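Local coordinates for type VI secretion system-associated protein TagF (Pseudomonas aeruginosa PAO1, PDB 2QNU) that probably acts as a regulatory accessory protein that restrains the type VI secretion system, at residues G110-V115 and H182-G187; D30-S35 and Q199-A204. All blocks are in the same frame, centred on the assembly; numbering follows the deposited sequence.

Contact 1 (G110-V115 and H182-G187); sequences GWFEQV and HWWGRG. With ACT (acetate ion), chain F.
A T-shaped aromatic pair, Phe-112 with Trp-184, and a salt bridge, Glu-113 with Arg-186, pack the first turns of helix 110-121 against strand 180-185 of the central antiparallel sheet. The contact illustrates how a helix-on-sheet interface grades from buried and aromatic to charged toward solvent. Trp-184 presents the edge of its six-membered ring to a face of Phe-112, with planes at 67° and centroids 5.1 Å apart. The closest pair is Trp-184 CZ2 and Phe-112 CZ at 3.7 Å, set toward the rim of the phenyl ring. Trp-184 reaches this place because its first torsion (chi1 71°) places CG over the backbone, flanked by N and C, which brings the end of the indole closer to the helix than its CB. On the opposite face of Phe-112, Trp-111 CE3 lies 3.6 Å above the ring centre, so the phenyl is held from both faces. Thr-73 and Val-75 of strand 71-77 also touch it.

Two residues after Trp-184, Arg-186 reaches toward the helix. Arg-186 NH2 lies 3.1 Å from Glu-113 OE2, the carboxylate and guanidinium planes being roughly parallel. Glu-113 CG lies 3.7 Å from Arg-186 NH2. Arg-186 NH1 forms a second salt bridge, with Glu-116 OE1. This carboxylate probably offsets the like charge of Arg-59, whose NH2 lies near the same NH1.

Two residues before Trp-184, His-182 binds an acetate that probably came from the crystallisation liquor: NE2 donates to OXT over 2.6 Å in a nearly straight bond, 173° at the hydrogen.

Contact 2 (D30-S35 and Q199-A204); sequences DAWLAS and QGLPPA
The indole edge of Trp-32 meets Pro-202 in an N-H-to-carbonyl bond by which a helix tryptophan pins an irregular loop, joining helix 23-44 to the connection between strand 194-199 and helix 209-212. Trp-32 NE1 donates to Pro-202 O at 2.8 Å with an angle of 156° at the hydrogen. The acceptor lies almost in the indole plane, and the N-H is directed onto a lone pair in the carbonyl plane. Further along the same edge, Trp-32 CZ2 rests on Pro-202 CG at 3.6 Å, so the proline both accepts and packs. Leu-201 CB comes obliquely to Trp-32 NE1 at 3.9 Å. With CG anti to the backbone N (chi1 172°), the indole extends from the helix to the loop.

One turn on, Ser-35 CB touches Ala-204 CB at 3.9 Å. The serine hydroxyl turns back into its own helix: Ser-35 OG donates to Ala-31 O at 2.6 Å, while Ser-35 N reaches the same oxygen from the opposite face of the carbonyl plane.

Farther out, backbone bonds of Gly-200 to Gly-179 and the Ser-181 hydroxyl fix the loop beside strand 180-185, and Phe-210 of helix 209-212 packs against both Trp-32 and Pro-202.

How the contacts relate
The contacts meet at strand 180-185, contact 1 through the strand itself and contact 2 by packing on its Trp-183, whose side chain points to the face opposite that of Trp-184. Their centres are about 19 Å apart, and Trp-183 bridges them, its CH2 lying 3.5 Å from Trp-32 CH2 and its CZ2 3.6 Å from Pro-202 CD. Each is partly buried and mixes aromatic packing with a polar tie. In contact 1 that tie is an ionic pair on the outer side, involving the exposed Arg-186; in contact 2 it is a neutral hydrogen bond made by a buried indole to a loop carbonyl. In sequence, both segments of contact 1 fall between those of contact 2.

Contact 1 (G110-V115 and H182-G187)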
ATOM      1  N   GLY B 110      15.616  13.447  -5.010  1.00 40.18           N
ATOM      2  CA  GLY B 110      16.215  14.739  -5.357  1.00 39.79           C
ATOM      3  C   GLY B 110      15.566  15.972  -4.776  1.00 38.99           C
ATOM      4  O   GLY B 110      16.272  16.841  -4.206  1.00 36.97           O
ATOM      5  N   TRP B 111      14.233  16.083  -4.930  1.00 38.29           N
ATOM      6  CA  TRP B 111      13.487  17.236  -4.386  1.00 38.79           C
ATOM      7  C   TRP B 111      13.707  17.351  -2.853  1.00 38.66           C
ATOM      8  O   TRP B 111      13.984  18.403  -2.303  1.00 37.98           O
ATOM      9  CB  TRP B 111      11.988  17.075  -4.692  1.00 39.16           C
ATOM     10  CG  TRP B 111      11.189  18.276  -4.348  1.00 39.76           C
ATOM     11  CD1 TRP B 111      11.100  19.461  -5.064  1.00 40.31           C
ATOM     12  CD2 TRP B 111      10.408  18.458  -3.164  1.00 39.15           C
ATOM     13  NE1 TRP B 111      10.284  20.333  -4.400  1.00 39.26           N
ATOM     14  CE2 TRP B 111       9.839  19.741  -3.239  1.00 38.80           C
ATOM     15  CE3 TRP B 111      10.112  17.640  -2.056  1.00 39.44           C
ATOM     16  CZ2 TRP B 111       9.020  20.239  -2.235  1.00 39.83           C
ATOM     17  CZ3 TRP B 111       9.279  18.123  -1.067  1.00 38.84           C
ATOM     18  CH2 TRP B 111       8.741  19.411  -1.162  1.00 40.91           C
ATOM     19  N   PHE B 112      13.559  16.223  -2.187  1.00 38.63           N
ATOM     20  CA  PHE B 112      13.732  16.135  -0.733  1.00 38.33           C
ATOM     21  C   PHE B 112      15.180  16.528  -0.223  1.00 38.15           C
ATOM     22  O   PHE B 112      15.374  17.216   0.806  1.00 36.41           O
ATOM     23  CB  PHE B 112      13.327  14.725  -0.304  1.00 38.03           C
ATOM     24  CG  PHE B 112      11.825  14.460  -0.462  1.00 36.42           C
ATOM     25  CD1 PHE B 112      10.929  14.968   0.455  1.00 38.11           C
ATOM     26  CD2 PHE B 112      11.328  13.736  -1.544  1.00 38.93           C
ATOM     27  CE1 PHE B 112       9.514  14.785   0.305  1.00 39.96           C
ATOM     28  CE2 PHE B 112       9.920  13.544  -1.730  1.00 38.60           C
ATOM     29  CZ  PHE B 112       9.028  14.052  -0.796  1.00 39.47           C
ATOM     30  N   GLU B 113      16.165  16.049  -0.953  1.00 38.00           N
ATOM     31  CA  GLU B 113      17.562  16.409  -0.699  1.00 38.42           C
ATOM     32  C   GLU B 113      17.778  17.919  -0.889  1.00 37.32           C
ATOM     33  O   GLU B 113      18.386  18.575  -0.029  1.00 36.74           O
ATOM     34  CB  GLU B 113      18.448  15.586  -1.612  1.00 38.48           C
ATOM     35  CG  GLU B 113      18.517  14.158  -1.142  1.00 40.30           C
ATOM     36  CD  GLU B 113      19.204  13.205  -2.103  1.00 40.51           C
ATOM     37  OE1 GLU B 113      19.586  13.606  -3.203  1.00 47.93           O
ATOM     38  OE2 GLU B 113      19.328  12.030  -1.763  1.00 44.67           O
ATOM     39  N   GLN B 114      17.196  18.484  -1.944  1.00 37.27           N
ATOM     40  CA  GLN B 114      17.240  19.930  -2.138  1.00 37.81           C
ATOM     41  C   GLN B 114      16.542  20.649  -1.007  1.00 36.06           C
ATOM     42  O   GLN B 114      17.007  21.671  -0.569  1.00 35.59           O
ATOM     43  CB  GLN B 114      16.557  20.402  -3.435  1.00 37.76           C
ATOM     44  CG  GLN B 114      17.044  19.727  -4.692  1.00 41.41           C
ATOM     45  CD  GLN B 114      16.315  20.207  -5.990  1.00 44.81           C
ATOM     46  OE1 GLN B 114      15.943  21.395  -6.118  1.00 52.27           O
ATOM     47  NE2 GLN B 114      16.152  19.277  -6.967  1.00 51.67           N
ATOM     48  N   VAL B 115      15.381  20.166  -0.562  1.00 35.26           N
ATOM     49  CA  VAL B 115      14.700  20.827   0.516  1.00 34.98           C
ATOM     50  C   VAL B 115      15.541  20.730   1.781  1.00 35.19           C
ATOM     51  O   VAL B 115      15.643  21.702   2.514  1.00 35.78           O
ATOM     52  CB  VAL B 115      13.275  20.257   0.806  1.00 34.17           C
ATOM     53  CG1 VAL B 115      12.775  20.819   2.102  1.00 33.45           C
ATOM     54  CG2 VAL B 115      12.333  20.616  -0.327  1.00 35.16           C
ATOM     55  N   HIS B 182       3.309   9.267   6.106  1.00 33.14           N
ATOM     56  CA  HIS B 182       4.572   8.573   5.953  1.00 33.64           C
ATOM     57  C   HIS B 182       5.706   9.578   6.272  1.00 32.27           C
ATOM     58  O   HIS B 182       5.635  10.764   5.925  1.00 33.28           O
ATOM     59  CB  HIS B 182       4.759   8.027   4.537  1.00 33.65           C
ATOM     60  CG  HIS B 182       3.953   6.786   4.247  1.00 31.19           C
ATOM     61  ND1 HIS B 182       2.652   6.820   3.806  1.00 35.64           N
ATOM     62  CD2 HIS B 182       4.265   5.479   4.407  1.00 33.63           C
ATOM     63  CE1 HIS B 182       2.199   5.581   3.694  1.00 34.82           C
ATOM     64  NE2 HIS B 182       3.169   4.741   4.032  1.00 36.10           N
ATOM     65  N   TRP B 183       6.733   9.065   6.912  1.00 32.11           N
ATOM     66  CA  TRP B 183       7.841   9.866   7.449  1.00 33.85           C
ATOM     67  C   TRP B 183       9.071   9.035   7.215  1.00 34.16           C
ATOM     68  O   TRP B 183       9.057   7.823   7.542  1.00 34.84           O
ATOM     69  CB  TRP B 183       7.638  10.045   8.930  1.00 33.82           C
ATOM     70  CG  TRP B 183       6.327  10.575   9.282  1.00 35.24           C
ATOM     71  CD1 TRP B 183       5.156   9.828   9.503  1.00 33.99           C
ATOM     72  CD2 TRP B 183       5.982  11.930   9.508  1.00 34.65           C
ATOM     73  NE1 TRP B 183       4.128  10.675   9.834  1.00 33.74           N
ATOM     74  CE2 TRP B 183       4.593  11.963   9.836  1.00 35.02           C
ATOM     75  CE3 TRP B 183       6.706  13.147   9.466  1.00 35.82           C
ATOM     76  CZ2 TRP B 183       3.926  13.146  10.097  1.00 36.65           C
ATOM     77  CZ3 TRP B 183       6.043  14.318   9.715  1.00 33.34           C
ATOM     78  CH2 TRP B 183       4.673  14.321  10.067  1.00 36.53           C
ATOM     79  N   TRP B 184      10.075   9.606   6.537  1.00 35.04           N
ATOM     80  CA  TRP B 184      11.278   8.837   6.225  1.00 33.96           C
ATOM     81  C   TRP B 184      12.490   9.761   6.136  1.00 35.45           C
ATOM     82  O   TRP B 184      12.345  10.974   6.115  1.00 36.24           O
ATOM     83  CB  TRP B 184      11.134   8.030   4.956  1.00 34.00           C
ATOM     84  CG  TRP B 184      11.116   8.831   3.679  1.00 31.73           C
ATOM     85  CD1 TRP B 184      12.127   8.973   2.825  1.00 33.50           C
ATOM     86  CD2 TRP B 184      10.004   9.556   3.125  1.00 30.44           C
ATOM     87  NE1 TRP B 184      11.750   9.779   1.748  1.00 32.50           N
ATOM     88  CE2 TRP B 184      10.444  10.152   1.939  1.00 31.69           C
ATOM     89  CE3 TRP B 184       8.679   9.777   3.534  1.00 35.47           C
ATOM     90  CZ2 TRP B 184       9.631  10.921   1.173  1.00 33.76           C
ATOM     91  CZ3 TRP B 184       7.873  10.550   2.757  1.00 33.79           C
ATOM     92  CH2 TRP B 184       8.345  11.125   1.599  1.00 34.57           C
ATOM     93  N   GLY B 185      13.676   9.167   6.067  1.00 36.29           N
ATOM     94  CA  GLY B 185      14.870   9.937   5.840  1.00 37.07           C
ATOM     95  C   GLY B 185      16.140   9.235   6.240  1.00 37.48           C
ATOM     96  O   GLY B 185      16.147   8.015   6.411  1.00 36.10           O
ATOM     97  N   ARG B 186      17.221  10.027   6.345  1.00 36.99           N
ATOM     98  CA  ARG B 186      18.592   9.481   6.576  1.00 38.32           C
ATOM     99  C   ARG B 186      18.827   9.076   8.023  1.00 37.45           C
ATOM    100  O   ARG B 186      19.735   8.308   8.318  1.00 37.67           O
ATOM    101  CB  ARG B 186      19.671  10.485   6.189  1.00 38.26           C
ATOM    102  CG  ARG B 186      19.601  10.956   4.786  1.00 40.13           C
ATOM    103  CD  ARG B 186      20.761  11.959   4.403  1.00 42.78           C
ATOM    104  NE  ARG B 186      21.048  11.778   2.990  1.00 47.13           N
ATOM    105  CZ  ARG B 186      20.796  12.660   2.043  1.00 49.71           C
ATOM    106  NH1 ARG B 186      20.337  13.886   2.296  1.00 55.86           N
ATOM    107  NH2 ARG B 186      21.079  12.333   0.828  1.00 50.86           N
ATOM    108  N   GLY B 187      17.978   9.523   8.929  1.00 38.16           N
ATOM    109  CA  GLY B 187      18.194   9.178  10.339  1.00 38.66           C
ATOM    110  C   GLY B 187      19.230  10.053  11.023  1.00 37.85           C
ATOM    111  O   GLY B 187      19.476  11.174  10.602  1.00 37.63           O
TER
HETATM  112  C   ACT F 227       4.250   1.767   4.625  1.00 36.38           C
HETATM  113  O   ACT F 227       4.965   2.599   5.285  1.00 36.30           O
HETATM  114  OXT ACT F 227       3.222   2.181   3.965  1.00 37.04           O
HETATM  115  CH3 ACT F 227       4.607   0.359   4.670  1.00 34.36           C

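Contact 2 (D30-S35 and Q199-A204)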
ATOM      1  N   ASP B  30       0.612  23.598  12.869  1.00 36.33           N
ATOM      2  CA  ASP B  30       1.050  24.206  14.131  1.00 37.43           C
ATOM      3  C   ASP B  30       0.511  23.512  15.395  1.00 38.35           C
ATOM      4  O   ASP B  30       1.267  23.217  16.290  1.00 37.59           O
ATOM      5  CB  ASP B  30       0.630  25.674  14.184  1.00 36.99           C
ATOM      6  CG  ASP B  30       1.018  26.368  15.507  1.00 38.74           C
ATOM      7  OD1 ASP B  30       2.198  26.888  15.634  1.00 43.25           O
ATOM      8  OD2 ASP B  30       0.166  26.440  16.413  1.00 37.98           O
ATOM      9  N   ALA B  31      -0.804  23.228  15.423  1.00 38.66           N
ATOM     10  CA  ALA B  31      -1.438  22.626  16.592  1.00 37.59           C
ATOM     11  C   ALA B  31      -0.907  21.225  16.768  1.00 37.69           C
ATOM     12  O   ALA B  31      -0.671  20.752  17.880  1.00 37.21           O
ATOM     13  CB  ALA B  31      -2.921  22.627  16.408  1.00 38.73           C
ATOM     14  N   TRP B  32      -0.686  20.543  15.659  1.00 36.62           N
ATOM     15  CA  TRP B  32      -0.167  19.201  15.752  1.00 36.32           C
ATOM     16  C   TRP B  32       1.293  19.244  16.247  1.00 35.80           C
ATOM     17  O   TRP B  32       1.655  18.432  17.064  1.00 35.45           O
ATOM     18  CB  TRP B  32      -0.292  18.390  14.420  1.00 36.43           C
ATOM     19  CG  TRP B  32       0.448  17.039  14.467  1.00 33.99           C
ATOM     20  CD1 TRP B  32       0.061  15.895  15.099  1.00 32.58           C
ATOM     21  CD2 TRP B  32       1.758  16.788  13.950  1.00 32.11           C
ATOM     22  NE1 TRP B  32       1.028  14.926  14.984  1.00 32.38           N
ATOM     23  CE2 TRP B  32       2.090  15.463  14.280  1.00 34.33           C
ATOM     24  CE3 TRP B  32       2.687  17.580  13.278  1.00 33.14           C
ATOM     25  CZ2 TRP B  32       3.295  14.884  13.902  1.00 36.64           C
ATOM     26  CZ3 TRP B  32       3.901  17.014  12.887  1.00 35.25           C
ATOM     27  CH2 TRP B  32       4.204  15.687  13.204  1.00 37.37           C
ATOM     28  N   LEU B  33       2.142  20.137  15.739  1.00 36.67           N
ATOM     29  CA  LEU B  33       3.545  20.207  16.255  1.00 35.72           C
ATOM     30  C   LEU B  33       3.586  20.605  17.694  1.00 35.18           C
ATOM     31  O   LEU B  33       4.267  19.981  18.470  1.00 35.32           O
ATOM     32  CB  LEU B  33       4.391  21.237  15.497  1.00 36.49           C
ATOM     33  CG  LEU B  33       4.783  20.816  14.118  1.00 36.26           C
ATOM     34  CD1 LEU B  33       5.340  22.017  13.390  1.00 40.60           C
ATOM     35  CD2 LEU B  33       5.769  19.712  14.160  1.00 38.87           C
ATOM     36  N   ALA B  34       2.820  21.618  18.055  1.00 34.94           N
ATOM     37  CA  ALA B  34       2.762  22.063  19.420  1.00 36.01           C
ATOM     38  C   ALA B  34       2.350  20.986  20.439  1.00 36.92           C
ATOM     39  O   ALA B  34       2.914  20.933  21.544  1.00 34.81           O
ATOM     40  CB  ALA B  34       1.837  23.254  19.520  1.00 36.59           C
ATOM     41  N   SER B  35       1.358  20.157  20.089  1.00 36.74           N
ATOM     42  CA  SER B  35       0.881  19.056  20.956  1.00 36.92           C
ATOM     43  C   SER B  35       1.974  18.035  21.143  1.00 35.96           C
ATOM     44  O   SER B  35       2.159  17.478  22.235  1.00 34.87           O
ATOM     45  CB  SER B  35      -0.349  18.322  20.304  1.00 38.64           C
ATOM     46  OG  SER B  35      -1.359  19.242  19.922  1.00 40.60           O
ATOM     47  N   GLN B 199      -1.400   5.580  10.713  1.00 39.22           N
ATOM     48  CA  GLN B 199      -2.792   5.748  10.327  1.00 41.50           C
ATOM     49  C   GLN B 199      -3.193   7.114  10.839  1.00 41.98           C
ATOM     50  O   GLN B 199      -3.291   7.322  12.027  1.00 45.31           O
ATOM     51  CB  GLN B 199      -3.657   4.644  10.984  1.00 42.05           C
ATOM     52  CG  GLN B 199      -4.977   4.423  10.285  1.00 45.62           C
ATOM     53  CD  GLN B 199      -4.844   3.797   8.892  1.00 50.78           C
ATOM     54  OE1 GLN B 199      -3.973   2.951   8.640  1.00 52.48           O
ATOM     55  NE2 GLN B 199      -5.758   4.192   7.986  1.00 55.34           N
ATOM     56  N   GLY B 200      -3.407   8.071   9.981  1.00 41.25           N
ATOM     57  CA  GLY B 200      -3.599   9.420  10.447  1.00 41.20           C
ATOM     58  C   GLY B 200      -2.294  10.118  10.788  1.00 40.47           C
ATOM     59  O   GLY B 200      -1.220   9.659  10.370  1.00 40.35           O
ATOM     60  N   LEU B 201      -2.407  11.227  11.530  1.00 39.90           N
ATOM     61  CA  LEU B 201      -1.233  11.955  12.065  1.00 40.29           C
ATOM     62  C   LEU B 201      -0.729  11.198  13.230  1.00 40.36           C
ATOM     63  O   LEU B 201      -1.521  10.578  13.924  1.00 39.44           O
ATOM     64  CB  LEU B 201      -1.582  13.356  12.551  1.00 40.58           C
ATOM     65  CG  LEU B 201      -2.113  14.317  11.479  1.00 39.69           C
ATOM     66  CD1 LEU B 201      -2.639  15.606  12.052  1.00 38.11           C
ATOM     67  CD2 LEU B 201      -1.095  14.545  10.449  1.00 41.29           C
ATOM     68  N   PRO B 202       0.600  11.272  13.468  1.00 40.12           N
ATOM     69  CA  PRO B 202       1.119  10.694  14.711  1.00 38.92           C
ATOM     70  C   PRO B 202       0.369  11.274  15.928  1.00 37.90           C
ATOM     71  O   PRO B 202       0.135  12.461  16.029  1.00 35.51           O
ATOM     72  CB  PRO B 202       2.588  11.070  14.692  1.00 39.52           C
ATOM     73  CG  PRO B 202       2.879  11.396  13.233  1.00 40.64           C
ATOM     74  CD  PRO B 202       1.646  11.870  12.619  1.00 38.53           C
ATOM     75  N   PRO B 203      -0.087  10.401  16.812  1.00 37.69           N
ATOM     76  CA  PRO B 203      -0.627  10.914  18.068  1.00 38.00           C
ATOM     77  C   PRO B 203       0.457  11.671  18.858  1.00 37.61           C
ATOM     78  O   PRO B 203       1.656  11.331  18.760  1.00 36.25           O
ATOM     79  CB  PRO B 203      -1.093   9.672  18.818  1.00 37.11           C
ATOM     80  CG  PRO B 203      -0.492   8.565  18.186  1.00 39.82           C
ATOM     81  CD  PRO B 203      -0.116   8.933  16.733  1.00 38.11           C
ATOM     82  N   ALA B 204       0.030  12.668  19.620  1.00 38.13           N
ATOM     83  CA  ALA B 204       0.963  13.536  20.352  1.00 39.71           C
ATOM     84  C   ALA B 204       1.967  12.718  21.187  1.00 40.13           C
ATOM     85  O   ALA B 204       3.137  12.981  21.124  1.00 40.87           O
ATOM     86  CB  ALA B 204       0.237  14.519  21.189  1.00 39.28           C
TER